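Local coordinates for XAC2610 protein (Xanthomonas axonopodis pv. citri, PDB 4QTQ), which probably inhibits a peptidoglycan hydrolase, serving as an immunity protein linked to the type IV secretion system that the bacterium uses for killing, at residues I25-V30 with T77-G81; P62-E66 with Q131-V135; A69-D73 with R91-I95; P82-T86 with L150-K154; H104-W110 with S121-F127. All coordinates share one frame; numbering follows the deposited sequence.

How the contacts relate
Contacts 1, 2, 3 and 5 gather in the N-terminal beta-sandwich and share the mixed sheet containing strands 78-80, 94-97, 106-112, 121-128 and 133-136. Contacts 1 and 2, with centres about 16 Å apart, pack that sheet against the antiparallel sheet of strands 20-25, 28-33, 52-56 and 63-65, while contact 3 brings in strand 70-73. Contact 5, the hairpin that supplies two calcium-binding residues, is nested along the chain inside the loops closed by contacts 2 and 4. Its centre is about 11 Å from those of contacts 2 and 3. Contact 4 continues from contact 1 and joins this calcium-bearing region to the C-terminal sheet.

Contact 1: I25-V30 with T77-G81; sequences IGGIAV and TFYHG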
# COMPACT_ATOMS: atom_id res chain seq x y z
N ILE A 25 7.88 -14.99 -6.72
CA ILE A 25 6.55 -14.99 -6.12
C ILE A 25 5.52 -15.01 -7.22
O ILE A 25 5.27 -13.99 -7.88
CB ILE A 25 6.34 -13.76 -5.21
CG1 ILE A 25 7.57 -13.50 -4.34
CG2 ILE A 25 5.13 -13.97 -4.30
CD1 ILE A 25 8.56 -12.50 -4.92
N GLY A 26 4.92 -16.17 -7.45
CA GLY A 26 3.91 -16.31 -8.49
C GLY A 26 4.41 -15.93 -9.87
O GLY A 26 3.69 -15.30 -10.66
N GLY A 27 5.66 -16.29 -10.16
CA GLY A 27 6.24 -16.09 -11.49
C GLY A 27 6.82 -14.70 -11.72
O GLY A 27 7.26 -14.40 -12.83
N ILE A 28 6.81 -13.86 -10.69
CA ILE A 28 7.47 -12.56 -10.73
C ILE A 28 8.68 -12.65 -9.83
O ILE A 28 8.56 -13.02 -8.66
CB ILE A 28 6.54 -11.43 -10.23
CG1 ILE A 28 5.32 -11.30 -11.15
CG2 ILE A 28 7.29 -10.10 -10.18
CD1 ILE A 28 4.16 -10.53 -10.54
N ALA A 29 9.85 -12.33 -10.37
CA ALA A 29 11.08 -12.41 -9.58
C ALA A 29 11.31 -11.07 -8.93
O ALA A 29 11.18 -10.02 -9.57
CB ALA A 29 12.27 -12.78 -10.46
N VAL A 30 11.63 -11.09 -7.64
CA VAL A 30 11.89 -9.87 -6.88
C VAL A 30 13.17 -10.05 -6.08
O VAL A 30 13.33 -11.05 -5.36
CB VAL A 30 10.75 -9.51 -5.91
CG1 VAL A 30 11.03 -8.16 -5.26
CG2 VAL A 30 9.41 -9.49 -6.62
N THR A 77 7.30 -11.10 4.24
CA THR A 77 8.11 -10.34 3.32
C THR A 77 7.37 -9.99 2.02
O THR A 77 7.24 -8.80 1.69
CB THR A 77 9.44 -11.06 3.02
OG1 THR A 77 9.97 -11.60 4.24
CG2 THR A 77 10.44 -10.10 2.39
N PHE A 78 6.88 -11.00 1.32
CA PHE A 78 6.26 -10.81 -0.00
C PHE A 78 4.84 -11.34 -0.05
O PHE A 78 4.54 -12.41 0.48
CB PHE A 78 7.03 -11.54 -1.09
CG PHE A 78 8.47 -11.16 -1.19
CD1 PHE A 78 8.85 -9.98 -1.82
CD2 PHE A 78 9.46 -11.99 -0.68
CE1 PHE A 78 10.19 -9.63 -1.92
CE2 PHE A 78 10.80 -11.65 -0.80
CZ PHE A 78 11.16 -10.47 -1.41
N TYR A 79 3.99 -10.58 -0.73
CA TYR A 79 2.63 -11.01 -1.02
C TYR A 79 2.29 -10.71 -2.48
O TYR A 79 2.61 -9.64 -3.01
CB TYR A 79 1.65 -10.35 -0.05
CG TYR A 79 0.18 -10.56 -0.39
CD1 TYR A 79 -0.52 -11.70 0.06
CD2 TYR A 79 -0.51 -9.62 -1.14
CE1 TYR A 79 -1.86 -11.87 -0.25
CE2 TYR A 79 -1.85 -9.78 -1.45
CZ TYR A 79 -2.52 -10.90 -1.01
OH TYR A 79 -3.84 -11.01 -1.35
N HIS A 80 1.66 -11.67 -3.13
CA HIS A 80 1.19 -11.53 -4.50
C HIS A 80 -0.27 -11.94 -4.50
O HIS A 80 -0.61 -13.08 -4.20
CB HIS A 80 2.05 -12.40 -5.42
CG HIS A 80 1.72 -12.26 -6.88
ND1 HIS A 80 2.18 -13.16 -7.83
CD2 HIS A 80 0.97 -11.36 -7.56
CE1 HIS A 80 1.73 -12.81 -9.02
NE2 HIS A 80 0.99 -11.72 -8.89
N GLY A 81 -1.15 -10.99 -4.78
CA GLY A 81 -2.57 -11.24 -4.77
C GLY A 81 -3.38 -9.97 -4.70
O GLY A 81 -2.80 -8.86 -4.71
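Ile25 and His80 bring their CA atoms no nearer than 6.6 Å, so the type I' turn from Ile25 to Ile28 faces strand 78-80 without backbone pairing between the two. Ile25 reaches both aromatic residues. Its CD1 lies over one face of the Phe78 ring, offset toward the rim, in a CH-pi contact 4.2 Å from the ring centroid, while CG1 meets Phe78 CB at 3.8 Å. The CG2 branch turns the other way and rests 3.6 Å from His80 CB. Val30 CG1 touches the far part of the phenyl ring, 3.7 Å from Phe78 CE1. With CG anti to the backbone N (chi1 -176°), the His80 imidazole extends from its strand to the turn, where Gly26 CA lies at the ring edge, in its plane. Ile28 CD1 approaches the same ring, 3.7 Å from His80 CE1. The bond from His80 ND1 to Ile25 O is weak, 3.2 Å long and bent to 125°, and a minor addition to the stronger one between NE2 and Glu105 OE2. The Glu105 carboxylate might favour the doubly protonated imidazole, in which case this polar link would carry charge at an otherwise largely apolar interface.

Contact 2: P62-E66 with Q131-V135; sequences PIALE and QKTLV
Apolar contacts between Ile63, Leu65 and Leu134 carry this meeting of two strands that run roughly the same way, 23° apart, with axes 7.4 Å distant at closest approach. Leu134 is directed toward the opposing strand and touches both of the other two. Its CD1 meets Ile63 CG2 at 3.8 Å, and its CB is 3.8 Å from Leu65 CD2; in both pairs the side chains cross at about a right angle. Ile63 has CG1 anti to its carbonyl carbon (chi1 -60°), which sends CD1 toward the start of the opposing strand, 3.8 Å from Thr133 CA and 4.0 Å from Lys132 O.

The polar groups contribute contact rather than bonding. Thr133 OG1 lies 3.6 Å from the methyl carbon Ile63 CG2, and no hydrogen bond joins the segments. Leu134 N is buried here without a partner in the model. Lys132 and Thr133 together sit opposite Asp128 in a G1 beta bulge, where the chain returns from strand 121-128.

The two strands belong to different sheets, and the contact joins their outermost members across the sandwich. Behind it stand Tyr125, touched by Leu65 and Leu134, Phe127, touched by Ile63, and Val107 of strand 106-112, which meets both leucines.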
# COMPACT_ATOMS: atom_id res chain seq x y z
N PRO A 62 14.06 -6.39 -16.31
CA PRO A 62 14.00 -6.01 -14.89
C PRO A 62 13.78 -4.51 -14.68
O PRO A 62 14.33 -3.70 -15.43
CB PRO A 62 15.37 -6.42 -14.36
CG PRO A 62 15.80 -7.53 -15.27
CD PRO A 62 15.26 -7.18 -16.62
N ILE A 63 12.98 -4.16 -13.67
CA ILE A 63 12.73 -2.77 -13.29
C ILE A 63 13.22 -2.55 -11.85
O ILE A 63 12.84 -3.29 -10.95
CB ILE A 63 11.23 -2.43 -13.40
CG1 ILE A 63 10.74 -2.64 -14.85
CG2 ILE A 63 10.97 -1.01 -12.93
CD1 ILE A 63 9.24 -2.72 -15.02
N ALA A 64 14.06 -1.53 -11.66
CA ALA A 64 14.61 -1.21 -10.33
C ALA A 64 13.82 -0.07 -9.67
O ALA A 64 13.61 0.98 -10.27
CB ALA A 64 16.08 -0.82 -10.44
N LEU A 65 13.39 -0.28 -8.44
CA LEU A 65 12.75 0.75 -7.66
C LEU A 65 13.73 1.21 -6.60
O LEU A 65 14.46 0.37 -6.05
CB LEU A 65 11.49 0.22 -6.99
CG LEU A 65 10.44 -0.38 -7.90
CD1 LEU A 65 9.34 -0.97 -7.05
CD2 LEU A 65 9.89 0.66 -8.85
N GLU A 66 13.74 2.51 -6.33
CA GLU A 66 14.58 3.09 -5.30
C GLU A 66 13.73 3.84 -4.25
O GLU A 66 13.65 5.07 -4.29
CB GLU A 66 15.62 4.02 -5.90
CG GLU A 66 16.67 3.31 -6.76
CD GLU A 66 16.40 3.36 -8.25
OE1 GLU A 66 15.32 3.85 -8.67
OE2 GLU A 66 17.29 2.92 -9.01
N GLN A 131 5.46 3.19 -20.95
CA GLN A 131 6.88 3.33 -20.64
C GLN A 131 7.60 2.00 -20.42
O GLN A 131 8.83 1.97 -20.44
CB GLN A 131 7.04 4.20 -19.40
CG GLN A 131 6.52 5.62 -19.59
CD GLN A 131 6.56 6.43 -18.30
OE1 GLN A 131 5.59 7.10 -17.96
NE2 GLN A 131 7.68 6.35 -17.58
N LYS A 132 6.85 0.92 -20.22
CA LYS A 132 7.41 -0.34 -19.75
C LYS A 132 8.19 -0.10 -18.48
O LYS A 132 9.36 -0.49 -18.36
CB LYS A 132 8.31 -1.03 -20.80
CG LYS A 132 7.56 -1.52 -22.02
CD LYS A 132 6.71 -2.75 -21.72
CE LYS A 132 5.57 -2.84 -22.71
NZ LYS A 132 4.62 -3.93 -22.43
N THR A 133 7.56 0.56 -17.52
CA THR A 133 8.15 0.69 -16.23
C THR A 133 7.11 0.90 -15.14
O THR A 133 5.91 0.96 -15.40
CB THR A 133 9.18 1.82 -16.21
OG1 THR A 133 9.98 1.71 -15.02
CG2 THR A 133 8.50 3.19 -16.26
N LEU A 134 7.61 1.02 -13.91
CA LEU A 134 6.80 1.22 -12.74
C LEU A 134 7.01 2.65 -12.35
O LEU A 134 8.14 3.08 -12.23
CB LEU A 134 7.28 0.28 -11.62
CG LEU A 134 6.82 -1.17 -11.80
CD1 LEU A 134 7.78 -2.15 -11.14
CD2 LEU A 134 5.41 -1.32 -11.27
N VAL A 135 5.91 3.39 -12.15
CA VAL A 135 5.95 4.83 -11.90
C VAL A 135 5.43 5.12 -10.50
O VAL A 135 4.33 4.72 -10.14
CB VAL A 135 5.10 5.55 -12.98
CG1 VAL A 135 5.08 7.06 -12.76
CG2 VAL A 135 5.66 5.25 -14.38

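Contact 3: A69-D73 with R91-I95; sequences ALYVD and RHSII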
# COMPACT_ATOMS: atom_id res chain seq x y z
N ALA A 69 12.93 4.61 1.85
CA ALA A 69 13.35 3.62 2.83
C ALA A 69 12.59 2.32 2.57
O ALA A 69 11.66 2.29 1.78
CB ALA A 69 13.11 4.13 4.25
N LEU A 70 13.03 1.24 3.22
CA LEU A 70 12.40 -0.08 3.09
C LEU A 70 12.43 -0.81 4.44
O LEU A 70 13.50 -0.98 5.06
CB LEU A 70 13.12 -0.93 2.03
CG LEU A 70 12.56 -2.35 1.79
CD1 LEU A 70 11.17 -2.32 1.19
CD2 LEU A 70 13.49 -3.17 0.90
N TYR A 71 11.24 -1.22 4.88
CA TYR A 71 11.08 -2.05 6.07
C TYR A 71 10.92 -3.48 5.61
O TYR A 71 9.90 -3.82 5.02
CB TYR A 71 9.86 -1.62 6.88
CG TYR A 71 10.05 -0.30 7.59
CD1 TYR A 71 9.85 0.90 6.92
CD2 TYR A 71 10.43 -0.26 8.92
CE1 TYR A 71 10.05 2.11 7.56
CE2 TYR A 71 10.62 0.95 9.58
CZ TYR A 71 10.43 2.13 8.90
OH TYR A 71 10.62 3.33 9.55
N VAL A 72 11.95 -4.28 5.89
CA VAL A 72 12.02 -5.69 5.50
C VAL A 72 11.62 -6.59 6.68
O VAL A 72 12.37 -6.77 7.64
CB VAL A 72 13.46 -6.06 5.05
CG1 VAL A 72 13.55 -7.53 4.63
CG2 VAL A 72 13.90 -5.16 3.90
N ASP A 73 10.42 -7.14 6.60
CA ASP A 73 9.91 -8.03 7.62
C ASP A 73 10.19 -9.45 7.16
O ASP A 73 9.54 -9.96 6.23
CB ASP A 73 8.41 -7.79 7.84
CG ASP A 73 7.82 -8.63 8.96
OD1 ASP A 73 8.49 -9.58 9.46
OD2 ASP A 73 6.67 -8.35 9.32
N ARG A 91 0.20 -7.46 6.92
CA ARG A 91 1.10 -6.41 6.52
C ARG A 91 2.30 -7.12 5.92
O ARG A 91 2.83 -8.04 6.53
CB ARG A 91 1.51 -5.60 7.74
CG ARG A 91 2.58 -4.54 7.50
CD ARG A 91 3.12 -4.00 8.82
NE ARG A 91 3.71 -5.05 9.65
CZ ARG A 91 4.16 -4.89 10.89
NH1 ARG A 91 4.10 -3.70 11.49
NH2 ARG A 91 4.67 -5.92 11.55
N HIS A 92 2.69 -6.73 4.72
CA HIS A 92 3.86 -7.29 4.06
C HIS A 92 4.77 -6.16 3.65
O HIS A 92 4.30 -5.04 3.48
CB HIS A 92 3.46 -8.10 2.82
CG HIS A 92 2.86 -9.44 3.14
ND1 HIS A 92 1.54 -9.60 3.48
CD2 HIS A 92 3.41 -10.68 3.15
CE1 HIS A 92 1.29 -10.87 3.70
NE2 HIS A 92 2.41 -11.55 3.51
N SER A 93 6.06 -6.44 3.51
CA SER A 93 7.04 -5.43 3.06
C SER A 93 6.89 -5.06 1.57
O SER A 93 7.01 -3.88 1.20
CB SER A 93 8.46 -5.91 3.32
OG SER A 93 8.71 -6.07 4.70
N ILE A 94 6.64 -6.06 0.72
CA ILE A 94 6.63 -5.86 -0.73
C ILE A 94 5.46 -6.63 -1.32
O ILE A 94 5.42 -7.86 -1.22
CB ILE A 94 7.95 -6.33 -1.37
CG1 ILE A 94 9.11 -5.43 -0.94
CG2 ILE A 94 7.83 -6.36 -2.90
CD1 ILE A 94 10.47 -6.00 -1.24
N ILE A 95 4.53 -5.89 -1.92
CA ILE A 95 3.24 -6.42 -2.42
C ILE A 95 3.07 -6.21 -3.95
O ILE A 95 3.19 -5.09 -4.46
CB ILE A 95 2.07 -5.71 -1.69
CG1 ILE A 95 2.10 -6.06 -0.19
CG2 ILE A 95 0.71 -6.02 -2.32
CD1 ILE A 95 1.75 -4.89 0.71
O HOH W 1 4.79 -6.67 8.21
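Ser93 OG joins the backbone of strand 70-73 at two points, donating to Tyr71 O at 2.6 Å and accepting from Asp73 N at 2.8 Å. The second bond is fairly straight, with an angle of 161° at the hydrogen. The first meets its carbonyl from a bent direction, the C=O...donor angle being 134°. One hydroxyl thus satisfies two backbone groups on either side of Val72, whose CB is directed away from the other segment. Ser93 CB also lies close, 3.1 Å from Tyr71 O.

Farther out, Asp73 and the poorly ordered Arg91 form a long salt bridge, OD2 to NH2 at 3.9 Å, in which the carboxylate and guanidinium planes stand 76° apart. A water also links the pair, donating to Asp73 OD2 at 2.8 Å and, more weakly, to Arg91 O. The other carboxylate oxygen, OD1, accepts from Asn75 N, which steadies the aspartate. Apolar packing is modest: Leu70 CD1 lies 4.3 Å from Ile94 CG1.

Here strand 70-73, at the edge of a small three-stranded sheet, passes across the entry to strand 94-97. Strand 106-112 draws them together, since Trp110 shares backbone hydrogen bonds with both Tyr71 and Ser93 and its ring stacks on Tyr71. Val32 of strand 28-33 covers Leu70 and Ile94.

Contact 4: P82-T86 with L150-K154; sequences PLDDT and LFSVK
Leu83 supplies most of the first segment's share of the contact, through both its backbone and its side chain. Its carbonyl oxygen accepts a hydrogen bond from Val153 N at 2.8 Å, with an angle of 160° at the hydrogen; the donor lies in the carbonyl plane. With CG anti to the carbonyl carbon (chi1 -58°), the side chain packs against Leu150, Phe151 and Val153. One methyl, CD1, reaches Val153 CG2 and Phe151 CE1, each at 4.0 Å, while the other, CD2, meets Leu150 CD2 at 3.9 Å. Leu150 in turn lays its CD1 over the centre of one face of the Phe151 ring, so Leu150 and Phe151, packed on each other, each touch one methyl of Leu83.

The CB of Asp84 is turned away from the strand, and the chain then continues to Asp85. There the backbone is tied back by a water that accepts from Asp85 N at 3.1 Å and donates to Val153 O at 3.0 Å. The side chain of Asp85 is poorly ordered; its OD2 lies 3.1 Å from Ser152 OG, but this possible bond is uncertain, since the same proton could serve a different acceptor.

Taken together, this is an irregular loop docked along an edge strand by a direct backbone bond and a water bridge. Strand 152-154 is the outermost strand of the antiparallel C-terminal sheet, and the loop follows strand 78-80, so the contact joins that sheet to the N-terminal beta-sandwich.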
# COMPACT_ATOMS: atom_id res chain seq x y z
N PRO A 82 -4.71 -10.10 -4.61
CA PRO A 82 -5.55 -8.91 -4.57
C PRO A 82 -5.57 -8.24 -3.19
O PRO A 82 -5.23 -8.88 -2.17
CB PRO A 82 -6.94 -9.45 -4.95
CG PRO A 82 -6.89 -10.94 -4.72
CD PRO A 82 -5.48 -11.33 -4.37
N LEU A 83 -5.94 -6.96 -3.17
CA LEU A 83 -6.17 -6.24 -1.92
C LEU A 83 -7.66 -6.29 -1.54
O LEU A 83 -8.37 -5.28 -1.57
CB LEU A 83 -5.67 -4.79 -2.03
CG LEU A 83 -4.18 -4.61 -2.38
CD1 LEU A 83 -3.85 -3.13 -2.56
CD2 LEU A 83 -3.27 -5.25 -1.34
N ASP A 84 -8.13 -7.49 -1.19
CA ASP A 84 -9.50 -7.69 -0.73
C ASP A 84 -9.64 -7.23 0.71
O ASP A 84 -8.80 -7.56 1.55
CB ASP A 84 -9.89 -9.16 -0.78
CG ASP A 84 -9.92 -9.72 -2.18
OD1 ASP A 84 -10.23 -8.96 -3.12
OD2 ASP A 84 -9.66 -10.93 -2.33
N ASP A 85 -10.70 -6.47 1.00
CA ASP A 85 -11.01 -6.04 2.37
C ASP A 85 -11.27 -7.28 3.21
O ASP A 85 -10.95 -7.32 4.41
CB ASP A 85 -12.23 -5.09 2.38
CG ASP A 85 -12.25 -4.16 3.59
OD1 ASP A 85 -12.50 -4.64 4.72
OD2 ASP A 85 -12.03 -2.94 3.41
N THR A 86 -11.84 -8.31 2.57
CA THR A 86 -11.98 -9.62 3.18
C THR A 86 -10.60 -10.26 3.42
O THR A 86 -10.12 -10.28 4.55
CB THR A 86 -12.90 -10.53 2.34
OG1 THR A 86 -12.45 -10.56 0.99
CG2 THR A 86 -14.34 -10.01 2.37
N LEU A 150 -2.79 -0.23 4.70
CA LEU A 150 -2.97 -0.23 3.26
C LEU A 150 -4.45 -0.35 2.88
O LEU A 150 -5.20 -1.09 3.50
CB LEU A 150 -2.18 -1.37 2.62
CG LEU A 150 -2.08 -1.43 1.09
CD1 LEU A 150 -1.53 -0.12 0.53
CD2 LEU A 150 -1.18 -2.58 0.68
N PHE A 151 -4.83 0.43 1.88
CA PHE A 151 -6.18 0.42 1.33
C PHE A 151 -6.57 -0.92 0.71
O PHE A 151 -5.71 -1.77 0.44
CB PHE A 151 -6.35 1.55 0.29
CG PHE A 151 -5.22 1.65 -0.71
CD1 PHE A 151 -5.14 0.77 -1.77
CD2 PHE A 151 -4.24 2.62 -0.57
CE1 PHE A 151 -4.10 0.86 -2.69
CE2 PHE A 151 -3.20 2.72 -1.48
CZ PHE A 151 -3.13 1.84 -2.54
N SER A 152 -7.88 -1.12 0.54
CA SER A 152 -8.42 -2.30 -0.14
C SER A 152 -8.92 -1.85 -1.51
O SER A 152 -9.34 -0.72 -1.66
CB SER A 152 -9.58 -2.89 0.65
OG SER A 152 -9.28 -2.92 2.04
N VAL A 153 -8.89 -2.74 -2.49
CA VAL A 153 -9.35 -2.41 -3.83
C VAL A 153 -10.58 -3.24 -4.18
O VAL A 153 -10.62 -4.45 -3.93
CB VAL A 153 -8.25 -2.61 -4.89
CG1 VAL A 153 -8.76 -2.21 -6.27
CG2 VAL A 153 -7.01 -1.80 -4.55
N LYS A 154 -11.59 -2.58 -4.75
CA LYS A 154 -12.82 -3.23 -5.24
C LYS A 154 -13.22 -2.55 -6.54
O LYS A 154 -13.72 -1.43 -6.51
CB LYS A 154 -13.94 -3.10 -4.20
CG LYS A 154 -15.26 -3.75 -4.59
CD LYS A 154 -16.45 -3.12 -3.87
CE LYS A 154 -17.78 -3.66 -4.37
NZ LYS A 154 -17.92 -5.12 -4.14
O HOH W 2 -12.19 -5.21 -1.44

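Contact 5: H104-W110 with S121-F127; sequences HEDVVVW and SYSVYLF. With CA (calcium ion), chain B.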
# COMPACT_ATOMS: atom_id res chain seq x y z
N HIS A 104 -2.13 -5.82 -15.34
CA HIS A 104 -0.72 -5.91 -15.00
C HIS A 104 -0.45 -5.54 -13.55
O HIS A 104 -0.93 -4.50 -13.08
CB HIS A 104 0.13 -5.02 -15.89
CG HIS A 104 1.56 -5.42 -15.90
ND1 HIS A 104 2.45 -5.05 -14.91
CD2 HIS A 104 2.26 -6.23 -16.74
CE1 HIS A 104 3.63 -5.57 -15.17
NE2 HIS A 104 3.54 -6.29 -16.27
N GLU A 105 0.32 -6.36 -12.84
CA GLU A 105 0.58 -6.11 -11.44
C GLU A 105 1.36 -4.81 -11.27
O GLU A 105 2.21 -4.44 -12.09
CB GLU A 105 1.37 -7.23 -10.77
CG GLU A 105 0.54 -8.43 -10.38
CD GLU A 105 0.53 -9.47 -11.47
OE1 GLU A 105 0.77 -9.10 -12.64
OE2 GLU A 105 0.30 -10.65 -11.15
N ASP A 106 1.00 -4.13 -10.20
CA ASP A 106 1.69 -2.96 -9.72
C ASP A 106 2.42 -3.36 -8.44
O ASP A 106 2.35 -4.51 -8.01
CB ASP A 106 0.65 -1.87 -9.46
CG ASP A 106 -0.28 -1.68 -10.64
OD1 ASP A 106 0.22 -1.38 -11.75
OD2 ASP A 106 -1.51 -1.85 -10.48
N VAL A 107 3.14 -2.41 -7.83
CA VAL A 107 4.00 -2.74 -6.71
C VAL A 107 3.78 -1.75 -5.56
O VAL A 107 3.67 -0.53 -5.77
CB VAL A 107 5.49 -2.79 -7.12
CG1 VAL A 107 6.38 -3.13 -5.93
CG2 VAL A 107 5.69 -3.79 -8.24
N VAL A 108 3.70 -2.31 -4.36
CA VAL A 108 3.50 -1.54 -3.14
C VAL A 108 4.60 -1.92 -2.17
O VAL A 108 4.85 -3.10 -1.91
CB VAL A 108 2.12 -1.81 -2.50
CG1 VAL A 108 1.96 -1.02 -1.21
CG2 VAL A 108 0.99 -1.51 -3.46
N VAL A 109 5.27 -0.91 -1.62
CA VAL A 109 6.43 -1.12 -0.79
C VAL A 109 6.22 -0.45 0.58
O VAL A 109 5.80 0.71 0.65
CB VAL A 109 7.67 -0.58 -1.52
CG1 VAL A 109 8.87 -0.51 -0.61
CG2 VAL A 109 7.98 -1.46 -2.74
N TRP A 110 6.49 -1.19 1.65
CA TRP A 110 6.42 -0.63 3.00
C TRP A 110 7.65 0.23 3.19
O TRP A 110 8.74 -0.28 3.45
CB TRP A 110 6.34 -1.74 4.05
CG TRP A 110 6.38 -1.23 5.48
CD1 TRP A 110 6.26 0.07 5.90
CD2 TRP A 110 6.54 -2.02 6.67
NE1 TRP A 110 6.38 0.14 7.28
CE2 TRP A 110 6.53 -1.13 7.78
CE3 TRP A 110 6.72 -3.39 6.92
CZ2 TRP A 110 6.69 -1.56 9.08
CZ3 TRP A 110 6.88 -3.82 8.22
CH2 TRP A 110 6.86 -2.90 9.29
N SER A 121 3.33 3.09 6.42
CA SER A 121 2.92 3.81 5.23
C SER A 121 3.72 3.28 4.06
O SER A 121 4.81 2.71 4.24
CB SER A 121 3.17 5.30 5.39
OG SER A 121 4.54 5.54 5.66
N TYR A 122 3.19 3.49 2.87
CA TYR A 122 3.63 2.80 1.67
C TYR A 122 3.91 3.70 0.48
O TYR A 122 3.31 4.77 0.33
CB TYR A 122 2.55 1.79 1.25
CG TYR A 122 2.24 0.77 2.33
CD1 TYR A 122 1.33 1.06 3.35
CD2 TYR A 122 2.88 -0.47 2.36
CE1 TYR A 122 1.06 0.15 4.35
CE2 TYR A 122 2.61 -1.39 3.36
CZ TYR A 122 1.71 -1.08 4.36
OH TYR A 122 1.43 -1.98 5.36
N SER A 123 4.82 3.22 -0.37
CA SER A 123 5.10 3.79 -1.65
C SER A 123 4.42 2.89 -2.66
O SER A 123 4.63 1.68 -2.66
CB SER A 123 6.61 3.85 -1.92
OG SER A 123 7.29 4.73 -1.01
N VAL A 124 3.59 3.50 -3.51
CA VAL A 124 2.83 2.78 -4.54
C VAL A 124 3.39 3.12 -5.92
O VAL A 124 3.60 4.29 -6.24
CB VAL A 124 1.33 3.13 -4.44
CG1 VAL A 124 0.53 2.44 -5.53
CG2 VAL A 124 0.80 2.73 -3.07
N TYR A 125 3.65 2.07 -6.71
CA TYR A 125 4.14 2.20 -8.08
C TYR A 125 3.22 1.45 -9.06
O TYR A 125 3.06 0.22 -8.96
CB TYR A 125 5.56 1.63 -8.22
CG TYR A 125 6.57 2.13 -7.19
CD1 TYR A 125 6.54 1.65 -5.89
CD2 TYR A 125 7.54 3.06 -7.52
CE1 TYR A 125 7.44 2.10 -4.93
CE2 TYR A 125 8.45 3.53 -6.57
CZ TYR A 125 8.38 3.04 -5.28
OH TYR A 125 9.27 3.44 -4.32
N LEU A 126 2.63 2.19 -10.00
CA LEU A 126 1.79 1.59 -11.03
C LEU A 126 2.63 1.24 -12.26
O LEU A 126 3.48 2.03 -12.70
CB LEU A 126 0.65 2.53 -11.43
CG LEU A 126 -0.37 2.89 -10.34
CD1 LEU A 126 -1.46 3.74 -10.96
CD2 LEU A 126 -0.97 1.65 -9.71
N PHE A 127 2.39 0.07 -12.83
CA PHE A 127 3.03 -0.27 -14.07
C PHE A 127 2.46 0.61 -15.18
O PHE A 127 1.25 0.66 -15.37
CB PHE A 127 2.82 -1.75 -14.42
CG PHE A 127 3.65 -2.19 -15.58
CD1 PHE A 127 5.02 -2.36 -15.43
CD2 PHE A 127 3.08 -2.41 -16.83
CE1 PHE A 127 5.80 -2.75 -16.51
CE2 PHE A 127 3.85 -2.81 -17.90
CZ PHE A 127 5.21 -2.99 -17.74
CA CA B . -1.81 -2.31 -13.04
O HOH W 3 -0.67 -1.01 -14.56
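Val107 pairs with Tyr125 and Val109 with Ser123 in an antiparallel beta hairpin that begins right at a calcium-binding loop, whose Asp98, Asn100 and Asp102 are spaced as in the DxDxDG calcium-binding motif, consistent with a beta-propeller fragment. Both are hydrogen-bonded pairs, each joined by two N-H...O bonds; Tyr125 N lies 2.8 Å from Val107 O, and the return bond from Val107 N to Tyr125 O is almost straight, at 173°. Val108 with Val124 and Trp110 with Tyr122 form the non-hydrogen-bonded pairs.

The apolar contacts lie on both faces of the sheet. On the Val108 and Trp110 face, Val108 CG1 lies 3.7 Å from Tyr122 CD2, and Trp110 CB meets the same ring, 3.8 Å from CE2. On the other face Val109 approaches the Tyr125 ring. At the calcium end the His104 and Phe127 rings stack face to face, centroids 3.7 Å apart and planes at 20°. His104 CG is anti to its backbone N (chi1 -160°), which carries the imidazole over the phenyl ring and lets ND1 donate to Glu105 O.

Metal coordination completes the contact. His104 O and both carboxylate oxygens of Asp106 bind calcium, with Asp98, Asn100 and Asp102 supplying further ligands. Asp106 OD2 is also hydrogen-bonded by Ile99 N. A water on the metal donates to Phe127 O at 2.7 Å, and Asp106 OD1, 2.6 Å from the calcium ion, also accepts from Phe127 N at 2.8 Å, on its anti side.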